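Local coordinates for taurine:2-oxoglutarate aminotransferase (Bifidobacterium kashiwanohense PV20-2, PDB 6JIX), which probably transfers the amino group of taurine to 2-oxoglutarate, working with pyridoxal 5'-phosphate as a class-III aminotransferase, at residues Pro66-Ala71 against Gly324-Asn329; Ser88-Arg93 against Gly316-Cys321; Cys139-His144 against Phe174-Met179; Leu217-Val222 against Ile250-Met255; Glu342-Leu347 against Ala364-Leu369. All blocks are in the same frame, centred on the assembly; numbering follows the deposited sequence.

Contact 1: residues Pro66-Ala71 against Gly324-Asn329; sequences PEIVDA and GVAAVN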
# COMPACT_ATOMS: atom_id res chain seq x y z
N PRO A 66 1.71 2.49 25.40
CA PRO A 66 0.96 1.30 25.85
C PRO A 66 -0.45 1.20 25.28
O PRO A 66 -0.91 0.08 25.01
CB PRO A 66 0.95 1.47 27.37
CG PRO A 66 2.22 2.21 27.65
CD PRO A 66 2.31 3.22 26.53
N GLU A 67 -1.16 2.31 25.09
CA GLU A 67 -2.55 2.22 24.65
C GLU A 67 -2.66 1.55 23.29
O GLU A 67 -3.54 0.70 23.08
CB GLU A 67 -3.19 3.61 24.62
CG GLU A 67 -3.62 4.13 25.97
CD GLU A 67 -2.45 4.65 26.77
OE1 GLU A 67 -1.30 4.55 26.26
OE2 GLU A 67 -2.67 5.15 27.90
N ILE A 68 -1.77 1.91 22.34
CA ILE A 68 -1.81 1.29 21.01
C ILE A 68 -1.20 -0.10 21.06
O ILE A 68 -1.72 -1.04 20.45
CB ILE A 68 -1.10 2.17 19.96
CG1 ILE A 68 -1.73 3.56 19.87
CG2 ILE A 68 -1.16 1.50 18.60
CD1 ILE A 68 -0.78 4.61 19.33
N VAL A 69 -0.07 -0.25 21.75
CA VAL A 69 0.57 -1.55 21.86
C VAL A 69 -0.41 -2.57 22.40
O VAL A 69 -0.58 -3.66 21.84
CB VAL A 69 1.83 -1.47 22.75
CG1 VAL A 69 2.31 -2.87 23.10
CG2 VAL A 69 2.94 -0.67 22.05
N ASP A 70 -1.12 -2.22 23.47
CA ASP A 70 -2.05 -3.17 24.08
C ASP A 70 -3.21 -3.49 23.15
O ASP A 70 -3.62 -4.65 23.04
CB ASP A 70 -2.56 -2.62 25.41
CG ASP A 70 -1.49 -2.58 26.47
OD1 ASP A 70 -0.46 -3.27 26.32
OD2 ASP A 70 -1.67 -1.85 27.46
N ALA A 71 -3.76 -2.47 22.47
CA ALA A 71 -4.86 -2.72 21.55
C ALA A 71 -4.44 -3.69 20.46
O ALA A 71 -5.23 -4.55 20.02
CB ALA A 71 -5.36 -1.41 20.95
N GLY A 324 -5.70 1.81 15.21
CA GLY A 324 -6.26 3.13 14.94
C GLY A 324 -7.24 3.59 16.01
O GLY A 324 -7.14 4.71 16.53
N VAL A 325 -8.18 2.73 16.37
CA VAL A 325 -9.15 3.10 17.39
C VAL A 325 -8.42 3.56 18.66
O VAL A 325 -8.79 4.57 19.28
CB VAL A 325 -10.11 1.92 17.66
CG1 VAL A 325 -10.89 2.14 18.94
CG2 VAL A 325 -11.06 1.72 16.50
N ALA A 326 -7.37 2.83 19.05
CA ALA A 326 -6.65 3.20 20.26
C ALA A 326 -5.93 4.53 20.09
O ALA A 326 -5.94 5.38 21.00
CB ALA A 326 -5.66 2.09 20.62
N ALA A 327 -5.29 4.74 18.94
CA ALA A 327 -4.60 6.00 18.71
C ALA A 327 -5.57 7.18 18.74
O ALA A 327 -5.35 8.17 19.44
CB ALA A 327 -3.86 5.96 17.37
N VAL A 328 -6.67 7.08 18.00
CA VAL A 328 -7.56 8.23 17.93
C VAL A 328 -8.15 8.53 19.30
O VAL A 328 -8.23 9.69 19.72
CB VAL A 328 -8.66 8.01 16.87
CG1 VAL A 328 -9.69 9.12 16.94
CG2 VAL A 328 -8.02 7.90 15.46
N ASN A 329 -8.55 7.47 20.04
CA ASN A 329 -9.08 7.66 21.40
C ASN A 329 -8.07 8.34 22.30
O ASN A 329 -8.43 9.19 23.12
CB ASN A 329 -9.49 6.31 22.01
CG ASN A 329 -10.93 5.93 21.68
OD1 ASN A 329 -11.78 6.79 21.42
ND2 ASN A 329 -11.22 4.62 21.69
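Ala326 is where helix 318-333 first meets residues 66-71 in this run of sequence, and it buries more surface than any other residue of the contact. CB lies directly against the neighbouring helix, 3.5 Å from the CB of Ala71. On the next turn back it reaches the backbone, with Ala326 CB 3.5 Å from Glu67 O. That oxygen already accepts the helical bond from Ala71 N, so the methyl rests on a hydrogen-bonded turn. The CA of Ile68 also borders it, at 4.0 Å from Ala326 CB.

Ala327 meets the CG1 branch of Ile68. The isoleucine sets CG1 beside its own backbone N, anti to the carbonyl carbon (chi1 -58°), which brings that branch alongside the opposite helix. Ile68 CG1 comes to 3.9 Å from Ala327 N, and at the tip Ile68 CD1 is 3.9 Å from Ala327 CB. No hydrogen bond crosses the interface; it is a small-residue packing in which three alanines and the backbone let the axes of the short segments approach to 8.3 Å. They run nearly antiparallel, at 161°.

Around this pair, Ile68 also packs on Leu61, Cys285 and Tyr287, while Glu67 touches Tyr330 one turn further along helix 318-333. Val325 and Val328 lean on helix 89-102, through Arg93, Leu94 and Met97. Val69 packs on Asp77 of the second subunit. Helix 318-333 thus lies between helix 66-78 and helix 89-102, and helix 66-78 reaches the dimer partner.

Contact 2: residues Ser88-Arg93 against Gly316-Cys321; sequences SEPKSR and GHTLAC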
# COMPACT_ATOMS: atom_id res chain seq x y z
N SER A 88 -16.22 -5.71 10.71
CA SER A 88 -15.51 -6.07 11.92
C SER A 88 -15.60 -4.90 12.90
O SER A 88 -15.64 -3.74 12.49
CB SER A 88 -14.05 -6.41 11.63
OG SER A 88 -13.33 -5.26 11.25
N GLU A 89 -15.56 -5.23 14.19
CA GLU A 89 -15.73 -4.18 15.20
C GLU A 89 -14.73 -3.05 15.00
O GLU A 89 -15.14 -1.89 14.81
CB GLU A 89 -15.61 -4.76 16.61
CG GLU A 89 -16.21 -3.82 17.64
CD GLU A 89 -15.69 -4.03 19.04
OE1 GLU A 89 -16.49 -4.02 19.99
OE2 GLU A 89 -14.46 -4.20 19.18
N PRO A 90 -13.42 -3.32 14.98
CA PRO A 90 -12.45 -2.22 14.85
C PRO A 90 -12.65 -1.39 13.59
O PRO A 90 -12.42 -0.17 13.62
CB PRO A 90 -11.10 -2.94 14.84
CG PRO A 90 -11.36 -4.26 15.43
CD PRO A 90 -12.77 -4.63 15.13
N LYS A 91 -13.06 -2.00 12.48
CA LYS A 91 -13.23 -1.25 11.24
C LYS A 91 -14.48 -0.37 11.30
O LYS A 91 -14.44 0.79 10.87
CB LYS A 91 -13.29 -2.23 10.06
CG LYS A 91 -13.63 -1.63 8.73
CD LYS A 91 -13.36 -2.64 7.62
CE LYS A 91 -14.43 -3.73 7.56
NZ LYS A 91 -14.09 -4.76 6.55
N SER A 92 -15.59 -0.89 11.83
CA SER A 92 -16.78 -0.06 11.97
C SER A 92 -16.53 1.09 12.95
O SER A 92 -16.91 2.23 12.70
CB SER A 92 -17.95 -0.92 12.42
OG SER A 92 -18.53 -1.60 11.32
N ARG A 93 -15.90 0.79 14.08
CA ARG A 93 -15.67 1.82 15.07
C ARG A 93 -14.72 2.88 14.55
O ARG A 93 -14.87 4.06 14.88
CB ARG A 93 -15.13 1.19 16.35
CG ARG A 93 -15.57 1.90 17.61
CD ARG A 93 -14.56 1.68 18.72
NE ARG A 93 -14.83 0.43 19.42
CZ ARG A 93 -15.96 0.18 20.08
NH1 ARG A 93 -16.91 1.11 20.13
NH2 ARG A 93 -16.13 -0.99 20.68
N GLY A 316 -9.30 -1.88 5.27
CA GLY A 316 -9.97 -2.04 6.54
C GLY A 316 -9.36 -3.12 7.40
O GLY A 316 -10.07 -3.76 8.19
N HIS A 317 -8.06 -3.33 7.26
CA HIS A 317 -7.35 -4.37 7.98
C HIS A 317 -7.68 -4.34 9.46
O HIS A 317 -7.62 -3.28 10.10
CB HIS A 317 -5.86 -4.18 7.74
CG HIS A 317 -5.01 -5.32 8.22
ND1 HIS A 317 -4.74 -5.52 9.56
CD2 HIS A 317 -4.38 -6.31 7.54
CE1 HIS A 317 -3.97 -6.60 9.68
NE2 HIS A 317 -3.74 -7.09 8.47
N THR A 318 -8.01 -5.50 10.02
CA THR A 318 -8.59 -5.53 11.36
C THR A 318 -7.58 -5.12 12.42
O THR A 318 -7.86 -4.22 13.22
CB THR A 318 -9.16 -6.92 11.63
OG1 THR A 318 -9.88 -7.35 10.47
CG2 THR A 318 -10.14 -6.88 12.81
N LEU A 319 -6.42 -5.76 12.46
CA LEU A 319 -5.38 -5.33 13.40
C LEU A 319 -5.08 -3.85 13.25
O LEU A 319 -5.03 -3.10 14.23
CB LEU A 319 -4.11 -6.15 13.20
CG LEU A 319 -3.16 -6.09 14.39
CD1 LEU A 319 -3.63 -7.06 15.46
CD2 LEU A 319 -1.73 -6.37 13.96
N ALA A 320 -4.88 -3.41 12.01
CA ALA A 320 -4.51 -2.02 11.78
C ALA A 320 -5.57 -1.09 12.34
O ALA A 320 -5.24 -0.08 12.98
CB ALA A 320 -4.31 -1.77 10.29
N CYS A 321 -6.85 -1.41 12.11
CA CYS A 321 -7.94 -0.58 12.62
C CYS A 321 -7.97 -0.57 14.13
O CYS A 321 -8.19 0.49 14.74
CB CYS A 321 -9.27 -1.06 12.06
SG CYS A 321 -9.53 -0.56 10.37
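Pro90 and Cys321 form the apolar middle of this contact, with Pro90 CB 3.8 Å from Cys321 CB. The proline ring also crosses Thr318 obliquely, Pro90 CG lying 3.9 Å from Thr318 CG2, and the same methyl faces the hydroxyl of Ser88. Cys321 SG stands beside its own backbone N, anti to the carbonyl carbon (chi1 -77°), 3.9 Å from Lys91 CA.

The lysine chain supplies a second kind of packing. Its aliphatic part runs past the backbone of Gly316, with Lys91 CD 3.5 Å from Gly316 O; any side chain on that glycine would collide with CD. NZ bonds Tyr86 O, and the Lys91 side chain comes within about 6 Å of a bound glutamic acid.

Polar bonds cap the two helix starts. Ala320 N donates to His317 ND1 at 3.2 Å and 168°, making His317 the N-cap of helix 318-333, and a weaker bond links Lys91 N to Ser88 OG before helix 89-102. His317 NE2 bonds Gly286 O of the second subunit, which together with ND1 as acceptor is consistent with a neutral ring protonated on NE2.

Between the two segments themselves no hydrogen bond forms. Two capped helix starts meet through carbon and sulfur and the backbone oxygens they rest on, while several of their polar groups look to their own helices, to Tyr86 or to the partner subunit.

Contact 3: residues Cys139-His144 against Phe174-Met179; sequences CYRSYH and FMNPNM. With PLP (pyridoxal-5'-phosphate), chain G.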
# COMPACT_ATOMS: atom_id res chain seq x y z
N CYS A 139 0.06 20.48 -6.98
CA CYS A 139 1.12 21.47 -6.84
C CYS A 139 2.47 20.88 -7.21
O CYS A 139 2.75 19.71 -6.91
CB CYS A 139 1.18 22.01 -5.42
SG CYS A 139 -0.36 22.58 -4.76
N TYR A 140 3.31 21.71 -7.83
CA TYR A 140 4.70 21.32 -8.08
C TYR A 140 5.46 21.10 -6.78
O TYR A 140 6.29 20.18 -6.69
CB TYR A 140 5.39 22.40 -8.92
CG TYR A 140 5.23 22.26 -10.42
CD1 TYR A 140 5.64 21.11 -11.08
CD2 TYR A 140 4.66 23.28 -11.18
CE1 TYR A 140 5.49 20.99 -12.48
CE2 TYR A 140 4.51 23.17 -12.56
CZ TYR A 140 4.93 22.03 -13.21
OH TYR A 140 4.77 21.91 -14.58
N ARG A 141 5.20 21.91 -5.76
CA ARG A 141 5.84 21.75 -4.45
C ARG A 141 4.95 20.87 -3.59
O ARG A 141 4.20 21.32 -2.72
CB ARG A 141 6.08 23.11 -3.80
CG ARG A 141 7.34 23.83 -4.20
CD ARG A 141 7.21 25.32 -3.87
NE ARG A 141 8.41 26.09 -4.18
CZ ARG A 141 8.40 27.33 -4.65
NH1 ARG A 141 7.25 27.95 -4.86
NH2 ARG A 141 9.54 27.96 -4.89
N SER A 142 5.08 19.56 -3.81
CA SER A 142 4.22 18.61 -3.13
C SER A 142 4.78 17.20 -3.30
O SER A 142 5.52 16.92 -4.25
CB SER A 142 2.78 18.67 -3.66
OG SER A 142 2.61 17.90 -4.85
N TYR A 143 4.44 16.34 -2.34
CA TYR A 143 4.68 14.90 -2.45
C TYR A 143 3.43 14.16 -2.01
O TYR A 143 2.87 14.45 -0.94
CB TYR A 143 5.88 14.46 -1.61
CG TYR A 143 6.17 12.97 -1.73
CD1 TYR A 143 6.73 12.45 -2.89
CD2 TYR A 143 5.88 12.09 -0.68
CE1 TYR A 143 7.00 11.08 -3.02
CE2 TYR A 143 6.15 10.72 -0.79
CZ TYR A 143 6.72 10.22 -1.97
OH TYR A 143 6.99 8.85 -2.09
N HIS A 144 2.99 13.19 -2.84
CA HIS A 144 1.78 12.42 -2.58
C HIS A 144 1.97 10.91 -2.63
O HIS A 144 0.98 10.18 -2.56
CB HIS A 144 0.68 12.80 -3.57
CG HIS A 144 0.26 14.23 -3.47
ND1 HIS A 144 -0.50 14.72 -2.43
CD2 HIS A 144 0.51 15.29 -4.28
CE1 HIS A 144 -0.71 16.01 -2.61
NE2 HIS A 144 -0.12 16.38 -3.73
N PHE A 174 0.48 22.88 -11.06
CA PHE A 174 0.55 24.33 -10.90
C PHE A 174 1.52 24.69 -9.79
O PHE A 174 1.69 23.95 -8.82
CB PHE A 174 -0.83 24.97 -10.61
CG PHE A 174 -1.46 24.57 -9.30
CD1 PHE A 174 -1.94 23.27 -9.10
CD2 PHE A 174 -1.64 25.51 -8.30
CE1 PHE A 174 -2.55 22.92 -7.90
CE2 PHE A 174 -2.23 25.17 -7.10
CZ PHE A 174 -2.70 23.88 -6.89
N MET A 175 2.17 25.83 -9.96
CA MET A 175 3.14 26.29 -8.98
C MET A 175 2.43 26.93 -7.79
O MET A 175 1.58 27.81 -7.96
CB MET A 175 4.10 27.29 -9.62
CG MET A 175 5.19 27.78 -8.69
SD MET A 175 6.29 26.46 -8.11
CE MET A 175 6.47 25.55 -9.64
N ASN A 176 2.74 26.43 -6.58
CA ASN A 176 2.24 27.04 -5.35
C ASN A 176 3.32 27.92 -4.72
O ASN A 176 4.51 27.69 -4.94
CB ASN A 176 1.79 25.99 -4.33
CG ASN A 176 2.73 24.78 -4.24
OD1 ASN A 176 3.52 24.51 -5.14
ND2 ASN A 176 2.62 24.04 -3.14
N PRO A 177 2.92 28.92 -3.94
CA PRO A 177 3.91 29.88 -3.41
C PRO A 177 4.68 29.30 -2.24
O PRO A 177 4.11 28.67 -1.34
CB PRO A 177 3.04 31.06 -2.95
CG PRO A 177 1.75 30.41 -2.57
CD PRO A 177 1.55 29.27 -3.55
N ASN A 178 5.99 29.52 -2.26
CA ASN A 178 6.85 29.33 -1.10
C ASN A 178 7.32 30.74 -0.75
O ASN A 178 8.32 31.22 -1.29
CB ASN A 178 8.04 28.41 -1.38
CG ASN A 178 8.96 28.21 -0.15
OD1 ASN A 178 8.92 28.97 0.82
ND2 ASN A 178 9.79 27.17 -0.21
N MET A 179 6.59 31.39 0.16
CA MET A 179 6.74 32.83 0.35
C MET A 179 8.20 33.26 0.47
O MET A 179 8.65 34.15 -0.26
CB MET A 179 5.94 33.27 1.57
CG MET A 179 4.56 33.68 1.16
SD MET A 179 3.63 34.30 2.54
CE MET A 179 3.41 36.00 2.02
N1 PLP G . 1.36 12.36 1.20
C2 PLP G . 2.19 13.04 1.99
C2A PLP G . 1.87 14.47 2.40
C3 PLP G . 3.39 12.45 2.46
O3 PLP G . 4.27 13.14 3.27
C4 PLP G . 3.70 11.16 2.11
C4A PLP G . 5.02 10.54 2.64
O4A PLP G . 5.98 11.26 2.92
C5 PLP G . 2.78 10.46 1.26
C6 PLP G . 1.60 11.09 0.83
C5A PLP G . 3.09 8.98 0.84
O4P PLP G . 2.75 8.20 1.93
P PLP G . 3.27 6.65 2.02
O1P PLP G . 2.61 5.96 3.14
O2P PLP G . 2.84 5.87 0.84
O3P PLP G . 4.94 6.66 2.14
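Cys139 and Phe174 pair in parallel where strands 135-139 and 171-174, at one margin of the seven-stranded sheet of the PLP-binding domain, run out into loops. Phe174 holds CG between its backbone N and carbonyl carbon (chi1 65°). Cys139 SG lies obliquely by its ring, 4.1 Å from the centroid of Phe174. Tyr140 N continues the pairing with a bond to Phe174 O at 2.9 Å. Met175, bent at chi2 and chi3, brings CE to the Tyr140 ring, the two side chains crossing at about a right angle.

Beyond the strands the Asn176 side chain takes over the pairing. Its amide grips the backbone of Arg141 twice: Asn176 OD1 accepts from Arg141 N at 3.2 Å on an in-plane lone pair, and Asn176 ND2 donates almost straight to Arg141 O, also at 3.2 Å. Arg141 centres an inverse gamma turn; its chain, extended from CG to NE, crosses Asn178 at about a right angle. Met175 SD covers one face of the guanidinium and Asn178 CB the opposite one. An alanine in place of Arg141 would probably leave Asn176 O without its side-chain donor and open a gap between Met175 SD and Asn178 CB.

The Arg141 loop leads on into the cofactor pocket, where C4A of PLP lies at the edge of the Tyr143 ring. Arg141 NH1 meets Asn176 O at 2.8 Å, in that carbonyl's plane, with the oxygen in the guanidinium plane.

Contact 4: residues Leu217-Val222 against Ile250-Met255; sequences LMESIV and ICDEVM. With PLP (pyridoxal-5'-phosphate), chain G.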
# COMPACT_ATOMS: atom_id res chain seq x y z
N LEU A 217 -5.76 18.52 -6.00
CA LEU A 217 -5.21 17.76 -4.89
C LEU A 217 -4.03 18.51 -4.30
O LEU A 217 -3.05 18.79 -5.00
CB LEU A 217 -4.79 16.37 -5.38
CG LEU A 217 -3.81 15.55 -4.54
CD1 LEU A 217 -4.42 15.16 -3.19
CD2 LEU A 217 -3.41 14.32 -5.32
N MET A 218 -4.12 18.85 -3.01
CA MET A 218 -3.02 19.56 -2.36
C MET A 218 -2.86 19.11 -0.92
O MET A 218 -3.85 18.80 -0.25
CB MET A 218 -3.13 21.10 -2.46
CG MET A 218 -4.48 21.70 -2.49
SD MET A 218 -4.41 23.32 -3.33
CE MET A 218 -3.11 24.21 -2.47
N GLU A 219 -1.60 18.98 -0.50
CA GLU A 219 -1.29 18.88 0.92
C GLU A 219 -1.85 20.08 1.66
O GLU A 219 -1.60 21.23 1.29
CB GLU A 219 0.22 18.83 1.14
CG GLU A 219 0.93 17.56 0.77
CD GLU A 219 2.45 17.68 0.91
OE1 GLU A 219 2.97 17.30 1.98
OE2 GLU A 219 3.12 18.14 -0.05
N SER A 220 -2.56 19.80 2.76
CA SER A 220 -3.14 20.89 3.55
C SER A 220 -2.08 21.95 3.86
O SER A 220 -2.27 23.14 3.58
CB SER A 220 -3.75 20.33 4.84
OG SER A 220 -4.87 19.49 4.59
N ILE A 221 -0.93 21.51 4.37
CA ILE A 221 0.28 22.32 4.49
C ILE A 221 1.39 21.48 3.89
O ILE A 221 1.59 20.33 4.32
CB ILE A 221 0.60 22.68 5.95
CG1 ILE A 221 -0.42 23.68 6.48
CG2 ILE A 221 2.02 23.27 6.05
CD1 ILE A 221 -0.52 23.69 8.01
N VAL A 222 2.09 22.01 2.88
CA VAL A 222 3.12 21.22 2.21
C VAL A 222 4.16 20.77 3.24
O VAL A 222 4.80 21.61 3.88
CB VAL A 222 3.76 21.98 1.05
CG1 VAL A 222 5.11 21.38 0.70
CG2 VAL A 222 2.86 21.93 -0.17
N ILE A 250 -9.35 17.94 -2.75
CA ILE A 250 -8.81 16.83 -1.98
C ILE A 250 -7.62 17.34 -1.21
O ILE A 250 -6.59 17.68 -1.82
CB ILE A 250 -8.41 15.64 -2.86
CG1 ILE A 250 -9.53 15.29 -3.86
CG2 ILE A 250 -8.01 14.46 -2.00
CD1 ILE A 250 -9.13 14.22 -4.85
N CYS A 251 -7.71 17.35 0.11
CA CYS A 251 -6.57 17.70 0.94
C CYS A 251 -5.85 16.43 1.37
O CYS A 251 -6.48 15.44 1.75
CB CYS A 251 -6.99 18.49 2.18
SG CYS A 251 -7.61 20.12 1.83
N ASP A 252 -4.52 16.46 1.27
CA ASP A 252 -3.67 15.35 1.70
C ASP A 252 -3.25 15.61 3.15
O ASP A 252 -2.45 16.51 3.43
CB ASP A 252 -2.48 15.22 0.75
CG ASP A 252 -1.57 14.06 1.09
OD1 ASP A 252 -1.52 13.66 2.28
OD2 ASP A 252 -0.87 13.56 0.18
N GLU A 253 -3.79 14.82 4.08
CA GLU A 253 -3.45 14.92 5.50
C GLU A 253 -2.47 13.84 5.93
O GLU A 253 -2.30 13.62 7.13
CB GLU A 253 -4.71 14.82 6.37
CG GLU A 253 -5.72 15.93 6.18
CD GLU A 253 -5.39 17.15 6.99
OE1 GLU A 253 -4.92 16.98 8.13
OE2 GLU A 253 -5.59 18.28 6.48
N VAL A 254 -1.82 13.17 4.98
CA VAL A 254 -0.97 12.04 5.34
C VAL A 254 0.09 12.46 6.37
O VAL A 254 0.34 11.75 7.35
CB VAL A 254 -0.34 11.41 4.09
CG1 VAL A 254 0.87 10.55 4.45
CG2 VAL A 254 -1.37 10.59 3.33
N MET A 255 0.73 13.61 6.15
CA MET A 255 1.76 14.07 7.06
C MET A 255 1.24 15.06 8.10
O MET A 255 1.70 15.03 9.25
CB MET A 255 2.91 14.72 6.28
CG MET A 255 3.95 15.35 7.19
SD MET A 255 5.60 15.56 6.46
CE MET A 255 5.84 13.92 5.79
N1 PLP G . 1.36 12.36 1.20
C2 PLP G . 2.19 13.04 1.99
C2A PLP G . 1.87 14.47 2.40
C3 PLP G . 3.39 12.45 2.46
O3 PLP G . 4.27 13.14 3.27
C4 PLP G . 3.70 11.16 2.11
C4A PLP G . 5.02 10.54 2.64
O4A PLP G . 5.98 11.26 2.92
C5 PLP G . 2.78 10.46 1.26
C6 PLP G . 1.60 11.09 0.83
C5A PLP G . 3.09 8.98 0.84
O4P PLP G . 2.75 8.20 1.93
P PLP G . 3.27 6.65 2.02
O1P PLP G . 2.61 5.96 3.14
O2P PLP G . 2.84 5.87 0.84
O3P PLP G . 4.94 6.66 2.14
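Glu219 and Asp252, two buried acids, lie side by side and point the same way from neighbouring strands toward PLP. Glu219 CG is 4.1 Å from Asp252 CB, and the carboxylates are turned 54° apart. Asp252 swings CG anti to its backbone N (chi1 -178°), and OD2 ends 2.7 Å from N1 of PLP, the place held by the aspartate of fold-type I aminotransferases. Asn120 ND2 and His144 ND1 bond Asp252 OD2, while Asp252 OD1 takes Val254 N at 2.8 Å in an Asx turn, so both oxygens are fixed. Glu219 OE1 lies beside the PLP methyl C2A and accepts from Gly223 N; OE2 accepts from Tyr143 N.

The strands belong to the beta-alpha-beta unit 213-219, 234-245, 248-252, and pair in parallel. Met218 N donates to Ile250 O at 3.0 Å, nearly along the C=O axis, and Met218 O takes Asp252 N at 2.9 Å. On the acid-bearing face, Leu217 CD1 packs on Ile250 CG2 at 3.8 Å. Past the strands, Ser220 OG donates to Glu253 OE2, though the modelled separation is too short to trust. Val254 brings CB to 3.5 Å from N1 of PLP.

Contact 5: residues Glu342-Leu347 against Ala364-Leu369; sequences EMEGIL and ARCIGL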
# COMPACT_ATOMS: atom_id res chain seq x y z
N GLU A 342 0.15 24.23 23.12
CA GLU A 342 1.00 24.77 24.17
C GLU A 342 2.48 24.46 23.91
O GLU A 342 3.35 25.28 24.24
CB GLU A 342 0.53 24.25 25.52
CG GLU A 342 1.61 24.14 26.57
CD GLU A 342 1.10 23.43 27.81
OE1 GLU A 342 -0.13 23.16 27.86
OE2 GLU A 342 1.92 23.15 28.73
N MET A 343 2.80 23.29 23.35
CA MET A 343 4.19 23.08 22.95
C MET A 343 4.56 23.96 21.76
O MET A 343 5.74 24.29 21.59
CB MET A 343 4.45 21.61 22.61
CG MET A 343 4.27 20.67 23.78
SD MET A 343 5.33 20.97 25.21
CE MET A 343 4.25 22.01 26.21
N GLU A 344 3.59 24.34 20.92
CA GLU A 344 3.89 25.30 19.86
C GLU A 344 4.47 26.57 20.46
O GLU A 344 5.40 27.17 19.89
CB GLU A 344 2.65 25.62 19.04
CG GLU A 344 2.90 26.70 17.98
CD GLU A 344 1.63 27.18 17.30
OE1 GLU A 344 1.14 26.48 16.39
OE2 GLU A 344 1.12 28.25 17.66
N GLY A 345 3.95 26.97 21.62
CA GLY A 345 4.39 28.15 22.34
C GLY A 345 5.82 28.08 22.82
O GLY A 345 6.36 29.11 23.25
N ILE A 346 6.43 26.91 22.80
CA ILE A 346 7.85 26.75 23.08
C ILE A 346 8.65 26.70 21.79
O ILE A 346 9.65 27.39 21.65
CB ILE A 346 8.09 25.48 23.93
CG1 ILE A 346 7.27 25.50 25.21
CG2 ILE A 346 9.57 25.30 24.20
CD1 ILE A 346 7.73 24.46 26.18
N LEU A 347 8.19 25.89 20.83
CA LEU A 347 9.00 25.61 19.65
C LEU A 347 9.04 26.82 18.71
O LEU A 347 10.12 27.22 18.26
CB LEU A 347 8.46 24.36 18.94
CG LEU A 347 9.08 23.97 17.60
CD1 LEU A 347 10.47 23.41 17.78
CD2 LEU A 347 8.19 22.96 16.91
N ALA A 364 11.78 30.71 9.68
CA ALA A 364 11.27 29.65 10.53
C ALA A 364 9.77 29.58 10.31
O ALA A 364 9.10 30.61 10.27
CB ALA A 364 11.59 29.90 12.01
N ARG A 365 9.27 28.37 10.11
CA ARG A 365 7.85 28.14 10.02
C ARG A 365 7.51 27.09 11.06
O ARG A 365 8.27 26.14 11.26
CB ARG A 365 7.44 27.70 8.62
CG ARG A 365 7.70 28.76 7.55
CD ARG A 365 7.58 28.22 6.14
NE ARG A 365 8.54 27.14 5.91
CZ ARG A 365 9.85 27.30 5.79
NH1 ARG A 365 10.40 28.52 5.86
NH2 ARG A 365 10.63 26.24 5.58
N CYS A 366 6.39 27.26 11.74
CA CYS A 366 6.00 26.34 12.79
C CYS A 366 4.52 26.52 13.03
O CYS A 366 4.10 27.64 13.34
CB CYS A 366 6.78 26.59 14.09
SG CYS A 366 6.13 25.66 15.56
N ILE A 367 3.75 25.45 12.91
CA ILE A 367 2.38 25.40 13.39
C ILE A 367 2.21 24.11 14.19
O ILE A 367 2.49 23.02 13.68
CB ILE A 367 1.36 25.47 12.24
CG1 ILE A 367 -0.05 25.60 12.80
CG2 ILE A 367 1.51 24.28 11.33
CD1 ILE A 367 -1.05 25.92 11.74
N GLY A 368 1.77 24.24 15.45
CA GLY A 368 1.79 23.09 16.35
C GLY A 368 3.20 22.57 16.52
O GLY A 368 4.15 23.31 16.83
N LEU A 369 3.37 21.28 16.34
CA LEU A 369 4.69 20.68 16.33
C LEU A 369 5.09 20.30 14.90
O LEU A 369 5.70 19.27 14.65
CB LEU A 369 4.75 19.49 17.29
CG LEU A 369 4.65 19.92 18.76
CD1 LEU A 369 4.46 18.75 19.69
CD2 LEU A 369 5.88 20.72 19.15
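Leu347 CD2 stands at the apolar centre, 3.7 Å from Cys366 SG and 3.9 Å from Leu369 CD2. Here helix 336-357 packs antiparallel to strand 361-367, the outer strand of a three-stranded antiparallel sheet and the first arm of the beta hairpin it forms with strand 370-376. Leu369 slants across Leu347, and Leu369 CD2 also touches Met343 CB at 3.8 Å, one turn earlier on the helix. Met343 also touches Leu429 of helix 426-447, which adjoins this side of the helix.

Toward the margin the chemistry turns polar. Glu344 starts with CG anti to its backbone N (chi1 176°) and runs on extended, its CB and CG lying against the backbone of Gly368. OE2 goes to Lys341 NZ in a salt bridge. Gly368 itself has a positive phi (60°), suiting the turn. Its N-H points nearly straight (170°) at Glu344 OE1; the modelled distance from Gly368 N to Glu344 OE1 is 2.5 Å, shorter than this resolution can vouch for. An alanine in place of Glu344 would probably leave Gly368 N without its acceptor and Lys341 without its charged mate. Glu344 OE1 receives the Gly368 N-H on the lone pair turned away from OE2.

Contacts 1 and 2 share helix 318-333 and touch through Val325, which packs on Pro90 and Arg93; both are helix packings without a hydrogen bond across them, contact 1 only partly buried, contact 2 fully, and both reach the second subunit. Contacts 3 and 4 belong to the seven-stranded sheet, are rich in backbone and side-chain bonds, and join at the cofactor, where loop residues of contact 3 bond the two acids of contact 4 beside PLP. Contact 4 is the most central of the five. Contact 5, in another sheet, mixes an apolar core with one carboxylate bond, and meets contact 4 where Ile221 packs on Ile367.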